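Long-range contacts in putative Semialdehyde dehydrogenase (Oryza sativa, PDB 2CVO), which probably catalyses the NADPH-dependent reduction of N-acetyl-L-glutamyl 5-phosphate to the corresponding semialdehyde, a step of arginine biosynthesis: residues A[149-154]-A[175-180]; A[169-174]-A[260-265]; A[194-199]-A[252-257]. All coordinates share one frame; numbering follows the deposited sequence.

Contact 1 (A[149-154]-A[175-180]); sequences YGLTEV and IQLPLV
Val154 and Leu177 have the nearest CA atoms of the two segments, 7.3 Å apart, so that a short strand end turning into a helix meets the flank of helix 170-184 through side chains alone. The turn pivots on Leu151, the centre of an inverse gamma turn, and the two partners it separates, Tyr149 before it and Val154 after it, meet different parts of the helix. At the polar end, Tyr149 and Gln176 reach toward each other tip to tip. Gln176 is extended beyond CG, which carries its amide out to the phenol, and NE2 donates to Tyr149 OH over 2.9 Å, with a moderately bent angle of 144° at the hydrogen. The hydroxyl lies close to the amide plane, while the ring and that plane are turned 35° apart. Two further bonds fix this buried pair: Tyr149 OH is also hydrogen-bonded to Glu234 OE2, and Gln176 NE2 makes a weak bond to Pro172 O. Beyond this pair the contact is mainly apolar. Leu151 divides its two methyls between neighbouring residues, CD2 against Gln176 CB at 3.6 Å and CD1 against Leu177 CD2 at 4.1 Å. That same Leu177 CD2 also meets Val154 CG2 at 4.3 Å and lies beside the bent chain of Glu153, whose OE1 is engaged in a salt bridge with Lys337. One helical turn on, Val180 CG1 packs on Val154 CG1 at 4.2 Å. The seam thus joins strand 148-149 of the nucleotide-binding sheet, outermost within this chain, and the helix that follows it, to helix 170-184; helix 336-351 flanks the 149-154 side, whereas Ile175, Leu179 and Val180 rest on helix 231-243, and Ile175, Pro178 and Leu179 on strand 262-269.

Contact 2 (A[169-174]-A[260-265]); sequences GCYPTS and RGMQST
Met262 runs out from its strand with CG anti to the backbone N and then bends sharply at its last torsion (chi3 -77°), which lays the methyl CE on the ring of Tyr171. The tyrosine contributes by holding CG anti to its carbonyl carbon, so that the ring stands beside the helix start with one face turned to the methionine. CE sits almost over the ring centre, 3.5 Å from the Tyr171 centroid, a CH-pi contact in which the two side chains cross at about a right angle. The sulfur SD follows more obliquely, 4.3 Å from the centroid of the same ring, making this a Met-aromatic contact as well. On another side CE touches Cys170 SG at 3.5 Å. The phenol end is held elsewhere, by a hydrogen bond between Tyr171 OH and Tyr224 OH. One turn along the 170-174 start of the helix, whose axis makes 52° with strand 262-265, two buried serines form a short chain of hydrogen bonds. Ser264 OG donates to Ser174 OG over 2.7 Å, and Ser174 OG, placed between its own backbone N and carbonyl carbon, in turn donates to Tyr171 O at 2.8 Å. Ser264 OG also lies near the plane of the Tyr171 ring, at its edge. At the head of the helix Gly169 takes the N-cap position, its carbonyl gripped from opposite faces by Thr173 N and Thr173 OG1. Cys170, by similarity the active-site residue, is thus the first residue of a helix. In enzymes of this kind such a cysteine is thought to attack the acyl phosphate to form a thioester; the geometry is consistent with Met262 CE, itself backed by the Tyr171 ring, packing against the thiol while hydroxyl bonding tethers the helix to the sheet.

Contact 3 (A[194-199]-A[252-257]); sequences IIDAKS and TPNLIC
Ile195 O is gripped by two donors, Thr252 N at 3.0 Å and an ordered water at 2.9 Å. The water also bonds Thr252 OG1, 2.8 Å away, and so bridges the Ile195 carbonyl to the threonine side chain. Strands 194-199 and 252-256 run parallel, pairing Asp196 with Thr252 and, further on, Ser199 with Leu255. Ala197 N donates to Thr252 O, and Ser199 N to Asn254 O; in the latter bond, with 168° at the hydrogen, the N-H and the carbonyl point almost straight at each other. Ile256 N closes the series on Ser199 O at 2.9 Å. Midway, the bond from Asn254 N to Ala197 O is strongly bent and weak. The two strands, joined by a long connection that includes strand 222-223 and helix 231-243, belong to the mixed sheet of the dimerisation domain, where strand 194-200 lies between 250-256 and 262-269. The face bearing Ala197, Ser199 and Pro253 receives Tyr171 of helix 170-184. Asp196, Lys198, Thr252 and Asn254 occupy the other face, along which Lys198 CB rests on Ile256 CG1 at 3.7 Å. Lys198 curls back at its last torsion (chi4 65°) to set NZ 2.8 Å from Asp196 OD2, on the anti lone pair of that oxygen. This salt bridge faces another subunit, whose Lys198 pairs with the same OD2 while its own Asp196 carboxylate comes close; the two lysines probably offset the repulsion between the aspartates. Asp196 also packs on Phe267 of that second subunit, Thr252 on its Ile327 and Asn254 on its Gln263.

In the fold
Followed from the N terminus, the chain runs from 149-154 through helix 152-161, returns to the nucleotide-binding sheet with strand 164-166 and enters helix 170-184, where contact 1 closes at 175-180 after 20 residues, mostly helix. Contact 2 has already opened by then, at 169-174 on the same helix, so the two cross and helix 170-184 serves both. Contact 3 starts at 194-199 and closes at 252-257, after 52 intervening residues; its whole span falls within the longer loop that contact 2 completes at 260-265. Contact 1 therefore fastens the nucleotide-binding part to the helix, contact 2 carries the helix onto the dimerisation sheet, and contact 3 adds the neighbouring strands, contacts 2 and 3 both reaching the second subunit.

Contact 1 (A[149-154]-A[175-180])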
loop_
_atom_site.group_PDB
_atom_site.type_symbol
_atom_site.label_atom_id
_atom_site.label_comp_id
_atom_site.label_asym_id
_atom_site.label_seq_id
_atom_site.Cartn_x
_atom_site.Cartn_y
_atom_site.Cartn_z
ATOM N N TYR A 149 12.556 -34.597 0.245
ATOM C CA TYR A 149 12.223 -33.233 0.661
ATOM C C TYR A 149 13.108 -32.246 -0.107
ATOM O O TYR A 149 14.334 -32.280 -0.003
ATOM C CB TYR A 149 12.432 -33.087 2.167
ATOM C CG TYR A 149 11.840 -31.826 2.745
ATOM C CD1 TYR A 149 10.468 -31.585 2.683
ATOM C CD2 TYR A 149 12.648 -30.874 3.352
ATOM C CE1 TYR A 149 9.916 -30.423 3.212
ATOM C CE2 TYR A 149 12.109 -29.709 3.884
ATOM C CZ TYR A 149 10.743 -29.490 3.812
ATOM O OH TYR A 149 10.212 -28.342 4.349
ATOM N N GLY A 150 12.474 -31.357 -0.864
ATOM C CA GLY A 150 13.210 -30.410 -1.689
ATOM C C GLY A 150 13.942 -29.206 -1.119
ATOM O O GLY A 150 14.043 -28.185 -1.801
ATOM N N LEU A 151 14.455 -29.289 0.106
ATOM C CA LEU A 151 15.195 -28.154 0.649
ATOM C C LEU A 151 16.604 -28.303 0.080
ATOM O O LEU A 151 17.483 -28.916 0.692
ATOM C CB LEU A 151 15.207 -28.188 2.177
ATOM C CG LEU A 151 15.744 -26.916 2.852
ATOM C CD1 LEU A 151 15.009 -25.681 2.316
ATOM C CD2 LEU A 151 15.570 -27.033 4.355
ATOM N N THR A 152 16.787 -27.732 -1.108
ATOM C CA THR A 152 18.026 -27.808 -1.877
ATOM C C THR A 152 19.356 -27.830 -1.127
ATOM O O THR A 152 20.058 -28.846 -1.126
ATOM C CB THR A 152 18.082 -26.675 -2.934
ATOM O OG1 THR A 152 16.803 -26.536 -3.567
ATOM C CG2 THR A 152 19.108 -27.004 -4.005
ATOM N N GLU A 153 19.711 -26.712 -0.505
ATOM C CA GLU A 153 20.972 -26.605 0.213
ATOM C C GLU A 153 21.186 -27.645 1.315
ATOM O O GLU A 153 22.325 -27.944 1.676
ATOM C CB GLU A 153 21.112 -25.205 0.822
ATOM C CG GLU A 153 21.339 -24.070 -0.175
ATOM C CD GLU A 153 20.080 -23.646 -0.922
ATOM O OE1 GLU A 153 18.970 -24.120 -0.580
ATOM O OE2 GLU A 153 20.210 -22.819 -1.853
ATOM N N VAL A 154 20.098 -28.200 1.840
ATOM C CA VAL A 154 20.185 -29.166 2.929
ATOM C C VAL A 154 20.209 -30.634 2.511
ATOM O O VAL A 154 20.869 -31.454 3.147
ATOM C CB VAL A 154 19.024 -28.945 3.931
ATOM C CG1 VAL A 154 19.061 -29.994 5.029
ATOM C CG2 VAL A 154 19.131 -27.553 4.538
ATOM N N ILE A 175 12.846 -21.036 7.691
ATOM C CA ILE A 175 13.209 -21.481 9.032
ATOM C C ILE A 175 14.271 -22.590 9.104
ATOM O O ILE A 175 15.231 -22.487 9.868
ATOM C CB ILE A 175 11.937 -21.930 9.787
ATOM C CG1 ILE A 175 11.023 -20.713 9.982
ATOM C CG2 ILE A 175 12.304 -22.587 11.126
ATOM C CD1 ILE A 175 9.598 -21.054 10.366
ATOM N N GLN A 176 14.112 -23.647 8.313
ATOM C CA GLN A 176 15.076 -24.741 8.354
ATOM C C GLN A 176 16.480 -24.381 7.868
ATOM O O GLN A 176 17.465 -24.873 8.415
ATOM C CB GLN A 176 14.537 -25.952 7.585
ATOM C CG GLN A 176 13.318 -26.572 8.257
ATOM C CD GLN A 176 12.685 -27.691 7.446
ATOM O OE1 GLN A 176 13.099 -28.848 7.522
ATOM N NE2 GLN A 176 11.676 -27.344 6.656
ATOM N N LEU A 177 16.580 -23.520 6.861
ATOM C CA LEU A 177 17.887 -23.134 6.353
ATOM C C LEU A 177 18.809 -22.681 7.490
ATOM O O LEU A 177 19.927 -23.181 7.622
ATOM C CB LEU A 177 17.750 -22.038 5.291
ATOM C CG LEU A 177 17.272 -22.577 3.934
ATOM C CD1 LEU A 177 16.934 -21.441 2.991
ATOM C CD2 LEU A 177 18.352 -23.466 3.340
ATOM N N PRO A 178 18.356 -21.740 8.332
ATOM C CA PRO A 178 19.258 -21.329 9.415
ATOM C C PRO A 178 19.263 -22.276 10.622
ATOM O O PRO A 178 20.317 -22.538 11.202
ATOM C CB PRO A 178 18.748 -19.936 9.775
ATOM C CG PRO A 178 17.270 -20.067 9.550
ATOM C CD PRO A 178 17.202 -20.827 8.234
ATOM N N LEU A 179 18.098 -22.810 10.985
ATOM C CA LEU A 179 18.007 -23.687 12.156
ATOM C C LEU A 179 18.587 -25.098 12.065
ATOM O O LEU A 179 19.184 -25.582 13.036
ATOM C CB LEU A 179 16.554 -23.791 12.627
ATOM C CG LEU A 179 15.886 -22.500 13.099
ATOM C CD1 LEU A 179 14.589 -22.856 13.813
ATOM C CD2 LEU A 179 16.806 -21.742 14.040
ATOM N N VAL A 180 18.416 -25.760 10.924
ATOM C CA VAL A 180 18.917 -27.123 10.768
ATOM C C VAL A 180 20.423 -27.269 11.041
ATOM O O VAL A 180 20.826 -28.073 11.877
ATOM C CB VAL A 180 18.568 -27.683 9.367
ATOM C CG1 VAL A 180 19.210 -29.057 9.163
ATOM C CG2 VAL A 180 17.055 -27.798 9.232
#

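Contact 2 (A[169-174]-A[260-265])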
loop_
_atom_site.group_PDB
_atom_site.type_symbol
_atom_site.label_atom_id
_atom_site.label_comp_id
_atom_site.label_asym_id
_atom_site.label_seq_id
_atom_site.Cartn_x
_atom_site.Cartn_y
_atom_site.Cartn_z
ATOM N N GLY A 169 7.506 -25.957 1.723
ATOM C CA GLY A 169 6.611 -24.818 1.803
ATOM C C GLY A 169 7.470 -23.583 2.038
ATOM O O GLY A 169 8.666 -23.713 2.312
ATOM N N CYS A 170 6.885 -22.392 1.943
ATOM C CA CYS A 170 7.647 -21.161 2.135
ATOM C C CYS A 170 8.163 -20.939 3.558
ATOM O O CYS A 170 9.371 -20.813 3.762
ATOM C CB CYS A 170 6.827 -19.948 1.662
ATOM S SG CYS A 170 5.054 -20.060 1.979
ATOM N N TYR A 171 7.269 -20.892 4.542
ATOM C CA TYR A 171 7.701 -20.688 5.923
ATOM C C TYR A 171 8.781 -21.696 6.321
ATOM O O TYR A 171 9.805 -21.322 6.900
ATOM C CB TYR A 171 6.518 -20.802 6.890
ATOM C CG TYR A 171 5.610 -19.590 6.930
ATOM C CD1 TYR A 171 6.104 -18.339 7.298
ATOM C CD2 TYR A 171 4.247 -19.703 6.650
ATOM C CE1 TYR A 171 5.265 -17.232 7.391
ATOM C CE2 TYR A 171 3.397 -18.599 6.741
ATOM C CZ TYR A 171 3.913 -17.368 7.114
ATOM O OH TYR A 171 3.085 -16.275 7.236
ATOM N N PRO A 172 8.566 -22.992 6.018
ATOM C CA PRO A 172 9.545 -24.031 6.361
ATOM C C PRO A 172 10.928 -23.795 5.752
ATOM O O PRO A 172 11.953 -24.104 6.367
ATOM C CB PRO A 172 8.891 -25.308 5.830
ATOM C CG PRO A 172 7.425 -25.016 5.993
ATOM C CD PRO A 172 7.328 -23.596 5.492
ATOM N N THR A 173 10.956 -23.254 4.540
ATOM C CA THR A 173 12.216 -22.978 3.871
ATOM C C THR A 173 13.006 -21.903 4.615
ATOM O O THR A 173 14.204 -22.061 4.855
ATOM C CB THR A 173 11.984 -22.501 2.422
ATOM O OG1 THR A 173 11.347 -23.541 1.671
ATOM C CG2 THR A 173 13.307 -22.127 1.760
ATOM N N SER A 174 12.327 -20.817 4.981
ATOM C CA SER A 174 12.974 -19.703 5.672
ATOM C C SER A 174 13.501 -20.071 7.054
ATOM O O SER A 174 14.486 -19.499 7.523
ATOM C CB SER A 174 12.003 -18.519 5.802
ATOM O OG SER A 174 10.923 -18.815 6.678
ATOM N N ARG A 260 4.330 -9.667 -2.008
ATOM C CA ARG A 260 5.295 -10.736 -1.791
ATOM C C ARG A 260 6.351 -10.411 -0.744
ATOM O O ARG A 260 6.503 -9.266 -0.320
ATOM C CB ARG A 260 5.949 -11.176 -3.115
ATOM C CG ARG A 260 6.648 -10.113 -3.927
ATOM C CD ARG A 260 7.385 -10.758 -5.116
ATOM N NE ARG A 260 6.524 -11.090 -6.255
ATOM C CZ ARG A 260 6.758 -12.098 -7.097
ATOM N NH1 ARG A 260 7.820 -12.876 -6.928
ATOM N NH2 ARG A 260 5.937 -12.333 -8.110
ATOM N N GLY A 261 7.064 -11.444 -0.311
ATOM C CA GLY A 261 8.084 -11.271 0.703
ATOM C C GLY A 261 7.675 -12.040 1.947
ATOM O O GLY A 261 6.486 -12.184 2.240
ATOM N N MET A 262 8.664 -12.536 2.679
ATOM C CA MET A 262 8.406 -13.301 3.886
ATOM C C MET A 262 9.590 -13.169 4.836
ATOM O O MET A 262 10.745 -13.173 4.412
ATOM C CB MET A 262 8.181 -14.775 3.530
ATOM C CG MET A 262 8.162 -15.714 4.721
ATOM S SD MET A 262 7.802 -17.409 4.218
ATOM C CE MET A 262 6.025 -17.312 3.943
ATOM N N GLN A 263 9.289 -13.028 6.120
ATOM C CA GLN A 263 10.314 -12.907 7.139
ATOM C C GLN A 263 9.987 -13.816 8.312
ATOM O O GLN A 263 8.855 -13.838 8.798
ATOM C CB GLN A 263 10.428 -11.463 7.644
ATOM C CG GLN A 263 11.231 -11.353 8.937
ATOM C CD GLN A 263 11.477 -9.923 9.391
ATOM O OE1 GLN A 263 11.625 -9.662 10.586
ATOM N NE2 GLN A 263 11.545 -8.997 8.443
ATOM N N SER A 264 10.977 -14.580 8.751
ATOM C CA SER A 264 10.797 -15.456 9.892
ATOM C C SER A 264 11.778 -15.030 10.965
ATOM O O SER A 264 12.978 -14.917 10.711
ATOM C CB SER A 264 11.045 -16.921 9.514
ATOM O OG SER A 264 9.933 -17.466 8.825
ATOM N N THR A 265 11.265 -14.765 12.160
ATOM C CA THR A 265 12.125 -14.372 13.261
ATOM C C THR A 265 12.106 -15.507 14.267
ATOM O O THR A 265 11.051 -15.879 14.788
ATOM C CB THR A 265 11.644 -13.075 13.929
ATOM O OG1 THR A 265 11.529 -12.045 12.939
ATOM C CG2 THR A 265 12.643 -12.629 15.000
#

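Contact 3 (A[194-199]-A[252-257])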
loop_
_atom_site.group_PDB
_atom_site.type_symbol
_atom_site.label_atom_id
_atom_site.label_comp_id
_atom_site.label_asym_id
_atom_site.label_seq_id
_atom_site.Cartn_x
_atom_site.Cartn_y
_atom_site.Cartn_z
ATOM N N ILE A 194 10.950 -20.053 19.841
ATOM C CA ILE A 194 9.795 -19.206 19.554
ATOM C C ILE A 194 9.953 -18.521 18.204
ATOM O O ILE A 194 10.925 -17.796 17.977
ATOM C CB ILE A 194 9.624 -18.122 20.631
ATOM C CG1 ILE A 194 9.706 -18.752 22.026
ATOM C CG2 ILE A 194 8.301 -17.411 20.437
ATOM C CD1 ILE A 194 8.685 -19.828 22.288
ATOM N N ILE A 195 8.990 -18.739 17.315
ATOM C CA ILE A 195 9.050 -18.154 15.984
ATOM C C ILE A 195 7.832 -17.305 15.627
ATOM O O ILE A 195 6.686 -17.728 15.798
ATOM C CB ILE A 195 9.201 -19.252 14.898
ATOM C CG1 ILE A 195 10.429 -20.116 15.190
ATOM C CG2 ILE A 195 9.339 -18.613 13.518
ATOM C CD1 ILE A 195 10.561 -21.321 14.275
ATOM N N ASP A 196 8.106 -16.097 15.143
ATOM C CA ASP A 196 7.071 -15.170 14.704
ATOM C C ASP A 196 7.394 -14.943 13.231
ATOM O O ASP A 196 8.420 -14.342 12.904
ATOM C CB ASP A 196 7.167 -13.838 15.448
ATOM C CG ASP A 196 5.981 -12.929 15.170
ATOM O OD1 ASP A 196 4.927 -13.110 15.811
ATOM O OD2 ASP A 196 6.095 -12.042 14.299
ATOM N N ALA A 197 6.537 -15.438 12.347
ATOM C CA ALA A 197 6.772 -15.292 10.919
ATOM C C ALA A 197 5.782 -14.321 10.303
ATOM O O ALA A 197 4.649 -14.187 10.764
ATOM C CB ALA A 197 6.689 -16.656 10.234
ATOM N N LYS A 198 6.217 -13.656 9.242
ATOM C CA LYS A 198 5.402 -12.656 8.569
ATOM C C LYS A 198 5.463 -12.891 7.059
ATOM O O LYS A 198 6.545 -13.037 6.496
ATOM C CB LYS A 198 5.945 -11.273 8.941
ATOM C CG LYS A 198 6.168 -11.121 10.453
ATOM C CD LYS A 198 7.101 -9.971 10.796
ATOM C CE LYS A 198 7.457 -9.957 12.285
ATOM N NZ LYS A 198 8.241 -11.159 12.709
ATOM N N SER A 199 4.304 -12.932 6.409
ATOM C CA SER A 199 4.263 -13.176 4.971
ATOM C C SER A 199 3.338 -12.282 4.166
ATOM O O SER A 199 2.285 -11.862 4.647
ATOM C CB SER A 199 3.857 -14.621 4.698
ATOM O OG SER A 199 3.570 -14.797 3.321
ATOM N N THR A 252 3.980 -18.831 14.949
ATOM C CA THR A 252 2.844 -17.932 14.764
ATOM C C THR A 252 3.028 -17.085 13.507
ATOM O O THR A 252 3.880 -16.191 13.464
ATOM C CB THR A 252 2.665 -16.985 15.971
ATOM O OG1 THR A 252 2.539 -17.756 17.170
ATOM C CG2 THR A 252 1.404 -16.134 15.801
ATOM N N PRO A 253 2.242 -17.365 12.458
ATOM C CA PRO A 253 2.358 -16.593 11.218
ATOM C C PRO A 253 1.516 -15.319 11.285
ATOM O O PRO A 253 0.562 -15.232 12.064
ATOM C CB PRO A 253 1.855 -17.574 10.165
ATOM C CG PRO A 253 0.753 -18.289 10.901
ATOM C CD PRO A 253 1.351 -18.530 12.279
ATOM N N ASN A 254 1.882 -14.328 10.481
ATOM C CA ASN A 254 1.156 -13.063 10.441
ATOM C C ASN A 254 1.019 -12.620 8.991
ATOM O O ASN A 254 1.998 -12.615 8.244
ATOM C CB ASN A 254 1.897 -11.982 11.231
ATOM C CG ASN A 254 2.187 -12.396 12.658
ATOM O OD1 ASN A 254 3.056 -13.237 12.911
ATOM N ND2 ASN A 254 1.460 -11.813 13.601
ATOM N N LEU A 255 -0.196 -12.247 8.599
ATOM C CA LEU A 255 -0.455 -11.813 7.232
ATOM C C LEU A 255 -0.153 -10.317 7.104
ATOM O O LEU A 255 -0.805 -9.475 7.728
ATOM C CB LEU A 255 -1.912 -12.111 6.863
ATOM C CG LEU A 255 -2.286 -12.102 5.375
ATOM C CD1 LEU A 255 -1.363 -13.029 4.611
ATOM C CD2 LEU A 255 -3.730 -12.542 5.195
ATOM N N ILE A 256 0.846 -9.990 6.294
ATOM C CA ILE A 256 1.237 -8.602 6.115
ATOM C C ILE A 256 0.599 -7.966 4.893
ATOM O O ILE A 256 0.285 -8.647 3.916
ATOM C CB ILE A 256 2.775 -8.475 6.002
ATOM C CG1 ILE A 256 3.442 -9.193 7.180
ATOM C CG2 ILE A 256 3.183 -7.007 6.003
ATOM C CD1 ILE A 256 2.974 -8.696 8.545
ATOM N N CYS A 257 0.401 -6.653 4.960
ATOM C CA CYS A 257 -0.187 -5.911 3.853
ATOM C C CYS A 257 0.847 -5.583 2.771
ATOM O O CYS A 257 1.227 -4.430 2.578
ATOM C CB CYS A 257 -0.848 -4.625 4.366
ATOM S SG CYS A 257 0.120 -3.719 5.593
HETATM O O HOH W 1 5.035 -18.558 18.051
#